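Local coordinates for protein putative isomerase (Streptomyces coelicolor A3, PDB 2OQH) that is a putative isomerase of the mandelate racemase/muconate lactonizing enzyme family in the enolase superfamily, probably acting on sugar acids such as D-glucarate, at residues Asp9-Phe21 and Ser325-Pro337. Numbering follows the deposited sequence.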
# COMPACT_ATOMS: atom_id res chain seq x y z
N ASP A 9 -2.08 -18.37 14.96
CA ASP A 9 -3.02 -17.63 15.79
C ASP A 9 -3.38 -16.28 15.19
O ASP A 9 -2.53 -15.59 14.63
CB ASP A 9 -2.43 -17.45 17.18
CG ASP A 9 -2.26 -18.77 17.91
OD1 ASP A 9 -3.30 -19.43 18.15
OD2 ASP A 9 -1.12 -19.15 18.22
N VAL A 10 -4.65 -15.92 15.31
CA VAL A 10 -5.13 -14.67 14.72
C VAL A 10 -5.81 -13.75 15.72
O VAL A 10 -6.63 -14.19 16.53
CB VAL A 10 -6.13 -14.97 13.58
CG1 VAL A 10 -6.36 -13.72 12.74
CG2 VAL A 10 -5.62 -16.12 12.72
N TRP A 11 -5.45 -12.47 15.67
CA TRP A 11 -6.02 -11.46 16.55
C TRP A 11 -6.54 -10.33 15.67
O TRP A 11 -5.99 -10.07 14.61
CB TRP A 11 -4.97 -10.85 17.48
CG TRP A 11 -4.40 -11.75 18.54
CD1 TRP A 11 -4.86 -11.91 19.82
CD2 TRP A 11 -3.23 -12.57 18.42
NE1 TRP A 11 -4.03 -12.77 20.51
CE2 TRP A 11 -3.02 -13.19 19.67
CE3 TRP A 11 -2.32 -12.83 17.38
CZ2 TRP A 11 -1.95 -14.06 19.91
CZ3 TRP A 11 -1.25 -13.70 17.62
CH2 TRP A 11 -1.08 -14.30 18.88
N VAL A 12 -7.61 -9.68 16.12
CA VAL A 12 -8.15 -8.53 15.41
C VAL A 12 -7.94 -7.41 16.43
O VAL A 12 -8.29 -7.56 17.60
CB VAL A 12 -9.65 -8.67 15.10
CG1 VAL A 12 -10.17 -7.37 14.49
CG2 VAL A 12 -9.87 -9.80 14.11
N VAL A 13 -7.34 -6.31 15.99
CA VAL A 13 -7.07 -5.21 16.90
C VAL A 13 -7.48 -3.85 16.37
O VAL A 13 -7.60 -3.65 15.15
CB VAL A 13 -5.57 -5.17 17.24
CG1 VAL A 13 -5.12 -6.49 17.82
CG2 VAL A 13 -4.77 -4.87 15.97
N ASN A 14 -7.70 -2.91 17.29
CA ASN A 14 -8.08 -1.54 16.97
C ASN A 14 -6.96 -0.65 17.50
O ASN A 14 -6.65 -0.70 18.69
CB ASN A 14 -9.37 -1.13 17.69
CG ASN A 14 -10.61 -1.78 17.11
OD1 ASN A 14 -10.54 -2.54 16.14
ND2 ASN A 14 -11.76 -1.47 17.71
N LEU A 15 -6.33 0.14 16.63
CA LEU A 15 -5.28 1.03 17.09
C LEU A 15 -5.66 2.45 16.76
O LEU A 15 -6.30 2.71 15.73
CB LEU A 15 -3.93 0.68 16.46
CG LEU A 15 -3.23 -0.54 17.06
CD1 LEU A 15 -3.94 -1.80 16.61
CD2 LEU A 15 -1.78 -0.58 16.62
N PRO A 16 -5.28 3.40 17.63
CA PRO A 16 -5.59 4.81 17.42
C PRO A 16 -4.77 5.42 16.29
O PRO A 16 -3.68 4.94 15.97
CB PRO A 16 -5.25 5.43 18.77
CG PRO A 16 -4.03 4.64 19.17
CD PRO A 16 -4.47 3.22 18.85
N LEU A 17 -5.31 6.47 15.68
CA LEU A 17 -4.63 7.17 14.61
C LEU A 17 -4.64 8.65 14.94
O LEU A 17 -5.61 9.17 15.50
CB LEU A 17 -5.33 6.94 13.28
CG LEU A 17 -5.31 5.51 12.74
CD1 LEU A 17 -6.23 5.43 11.53
CD2 LEU A 17 -3.88 5.12 12.37
N VAL A 18 -3.55 9.33 14.59
CA VAL A 18 -3.43 10.76 14.84
C VAL A 18 -2.75 11.45 13.68
O VAL A 18 -1.74 10.96 13.15
CB VAL A 18 -2.60 11.03 16.12
CG1 VAL A 18 -2.38 12.53 16.29
CG2 VAL A 18 -3.32 10.46 17.33
N ASN A 19 -3.30 12.59 13.28
CA ASN A 19 -2.74 13.37 12.19
C ASN A 19 -1.82 14.43 12.78
O ASN A 19 -2.27 15.38 13.40
CB ASN A 19 -3.85 14.04 11.38
CG ASN A 19 -3.31 14.96 10.30
OD1 ASN A 19 -2.29 14.67 9.66
ND2 ASN A 19 -4.00 16.08 10.08
N PRO A 20 -0.50 14.27 12.58
CA PRO A 20 0.48 15.22 13.11
C PRO A 20 0.38 16.62 12.50
O PRO A 20 1.07 17.54 12.92
CB PRO A 20 1.81 14.54 12.83
CG PRO A 20 1.54 13.80 11.56
CD PRO A 20 0.17 13.20 11.82
N PHE A 21 -0.49 16.78 11.51
CA PHE A 21 -0.64 18.07 10.85
C PHE A 21 -2.00 18.71 11.10
O PHE A 21 -2.92 18.06 11.63
CB PHE A 21 -0.42 17.89 9.35
CG PHE A 21 0.85 17.17 9.03
CD1 PHE A 21 2.08 17.81 9.16
CD2 PHE A 21 0.81 15.84 8.63
CE1 PHE A 21 3.26 17.13 8.90
CE2 PHE A 21 1.99 15.14 8.36
CZ PHE A 21 3.22 15.79 8.50
N SER A 325 1.76 6.07 1.83
CA SER A 325 1.88 5.46 3.15
C SER A 325 1.19 6.30 4.19
O SER A 325 1.49 7.48 4.34
CB SER A 325 3.35 5.29 3.54
OG SER A 325 3.46 4.83 4.88
N MSE A 326 0.24 5.70 4.89
CA MSE A 326 -0.47 6.42 5.93
C MSE A 326 0.20 6.13 7.26
O MSE A 326 -0.39 6.34 8.32
CB MSE A 326 -1.95 6.02 5.98
CG MSE A 326 -2.79 6.58 4.83
SE MSE A 326 -2.14 8.30 4.15
CE MSE A 326 -1.47 7.65 2.45
N TYR A 327 1.45 5.66 7.20
CA TYR A 327 2.20 5.32 8.40
C TYR A 327 2.51 6.54 9.27
O TYR A 327 2.75 6.39 10.47
CB TYR A 327 3.52 4.62 8.04
CG TYR A 327 4.29 4.14 9.27
CD1 TYR A 327 3.78 3.13 10.08
CD2 TYR A 327 5.50 4.74 9.64
CE1 TYR A 327 4.46 2.72 11.24
CE2 TYR A 327 6.19 4.33 10.80
CZ TYR A 327 5.65 3.32 11.60
OH TYR A 327 6.30 2.91 12.75
N TYR A 328 2.51 7.74 8.69
CA TYR A 328 2.80 8.92 9.50
C TYR A 328 1.64 9.27 10.42
O TYR A 328 1.74 10.19 11.23
CB TYR A 328 3.19 10.12 8.62
CG TYR A 328 2.15 10.58 7.62
CD1 TYR A 328 1.02 11.30 8.02
CD2 TYR A 328 2.30 10.31 6.27
CE1 TYR A 328 0.07 11.75 7.09
CE2 TYR A 328 1.37 10.75 5.32
CZ TYR A 328 0.26 11.47 5.73
OH TYR A 328 -0.64 11.92 4.78
N LEU A 329 0.55 8.53 10.30
CA LEU A 329 -0.64 8.74 11.13
C LEU A 329 -0.67 7.78 12.31
O LEU A 329 -1.63 7.75 13.08
CB LEU A 329 -1.91 8.50 10.31
CG LEU A 329 -2.19 9.42 9.13
CD1 LEU A 329 -3.45 8.94 8.42
CD2 LEU A 329 -2.35 10.85 9.62
N HIS A 330 0.38 6.98 12.45
CA HIS A 330 0.43 6.00 13.52
C HIS A 330 0.72 6.60 14.88
O HIS A 330 1.48 7.57 15.01
CB HIS A 330 1.48 4.92 13.21
CG HIS A 330 2.84 5.23 13.74
ND1 HIS A 330 3.21 4.96 15.04
CD2 HIS A 330 3.92 5.79 13.16
CE1 HIS A 330 4.46 5.34 15.24
NE2 HIS A 330 4.91 5.85 14.11
N ALA A 331 0.09 6.03 15.90
CA ALA A 331 0.29 6.43 17.27
C ALA A 331 0.91 5.18 17.89
O ALA A 331 1.99 4.75 17.47
CB ALA A 331 -1.04 6.77 17.94
N ASP A 332 0.22 4.57 18.85
CA ASP A 332 0.74 3.37 19.50
C ASP A 332 0.58 2.17 18.55
O ASP A 332 -0.38 2.09 17.79
CB ASP A 332 -0.02 3.14 20.81
CG ASP A 332 0.71 2.19 21.75
OD1 ASP A 332 1.96 2.16 21.70
OD2 ASP A 332 0.04 1.49 22.53
N ASP A 333 1.54 1.25 18.60
CA ASP A 333 1.52 0.07 17.73
C ASP A 333 2.00 -1.13 18.55
O ASP A 333 2.55 -0.96 19.64
CB ASP A 333 2.47 0.28 16.54
CG ASP A 333 2.08 -0.54 15.32
OD1 ASP A 333 1.42 -1.59 15.48
OD2 ASP A 333 2.45 -0.13 14.19
N ILE A 334 1.81 -2.34 18.03
CA ILE A 334 2.25 -3.51 18.76
C ILE A 334 3.72 -3.82 18.53
O ILE A 334 4.21 -4.86 18.95
CB ILE A 334 1.38 -4.74 18.46
CG1 ILE A 334 1.41 -5.07 16.97
CG2 ILE A 334 -0.05 -4.46 18.89
CD1 ILE A 334 0.52 -6.24 16.63
N ILE A 335 4.42 -2.93 17.85
CA ILE A 335 5.85 -3.12 17.63
C ILE A 335 6.54 -1.79 17.86
O ILE A 335 5.88 -0.77 18.08
CB ILE A 335 6.19 -3.62 16.20
CG1 ILE A 335 6.07 -2.48 15.19
CG2 ILE A 335 5.26 -4.76 15.81
CD1 ILE A 335 6.68 -2.80 13.83
N GLU A 336 7.86 -1.80 17.82
CA GLU A 336 8.62 -0.57 18.01
C GLU A 336 8.46 0.30 16.77
O GLU A 336 8.49 -0.19 15.64
CB GLU A 336 10.09 -0.91 18.24
CG GLU A 336 10.35 -1.57 19.58
CD GLU A 336 10.37 -0.56 20.71
OE1 GLU A 336 11.38 0.18 20.83
OE2 GLU A 336 9.38 -0.49 21.48
N PRO A 337 8.30 1.62 16.96
CA PRO A 337 8.14 2.54 15.82
C PRO A 337 9.25 2.42 14.77
O PRO A 337 10.43 2.24 15.09
CB PRO A 337 8.13 3.92 16.48
CG PRO A 337 7.54 3.64 17.83
CD PRO A 337 8.25 2.36 18.23
O HOH W 1 -1.53 3.59 15.69
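Val18 N donates a nearly straight hydrogen bond to Leu329 O (2.9 Å, 169°), the one direct hydrogen bond between Asp9-Phe21 and Ser325-Pro337. Two CA-H...O contacts flank it: Leu17 CA approaches Leu329 O, and Leu329 CA lies 3.2 Å from Val18 O. One water links the two backbones, donating to Pro16 O (2.6 Å) and Asp332 O and accepting from Ala331 N. Among the apolar contacts, Leu329 lays CD2 on Asn19 CA at 3.6 Å, while Ala331 CB meets Pro16 CG at 3.9 Å. At the far end the edge of Phe21 points at the face of Tyr328 in an offset edge-to-face pair, centroids 5.9 Å apart; Tyr328 OH bonds to Leu133 N in the barrel. Leu15 CD2, by contrast, is a methyl packed on polar atoms: it lies against Asp332 O, with Asp333 CA and OD1 beside it. Asp333, CG anti to the backbone N (chi1 -154°), brings OD1 back to Ile334 N in a bent bond (2.7 Å, 137°) tilted out of the carboxylate plane; OD2 accepts from Gly303 N. Without this carboxylate, as with an alanine here, both amides would probably lose their acceptors and a gap open beside Leu15 CD2. With one direct bond and one water joining the end of strand 5-15 and its following loop to the loop after barrel strand 323-324, the domain contact also depends on side-chain packing.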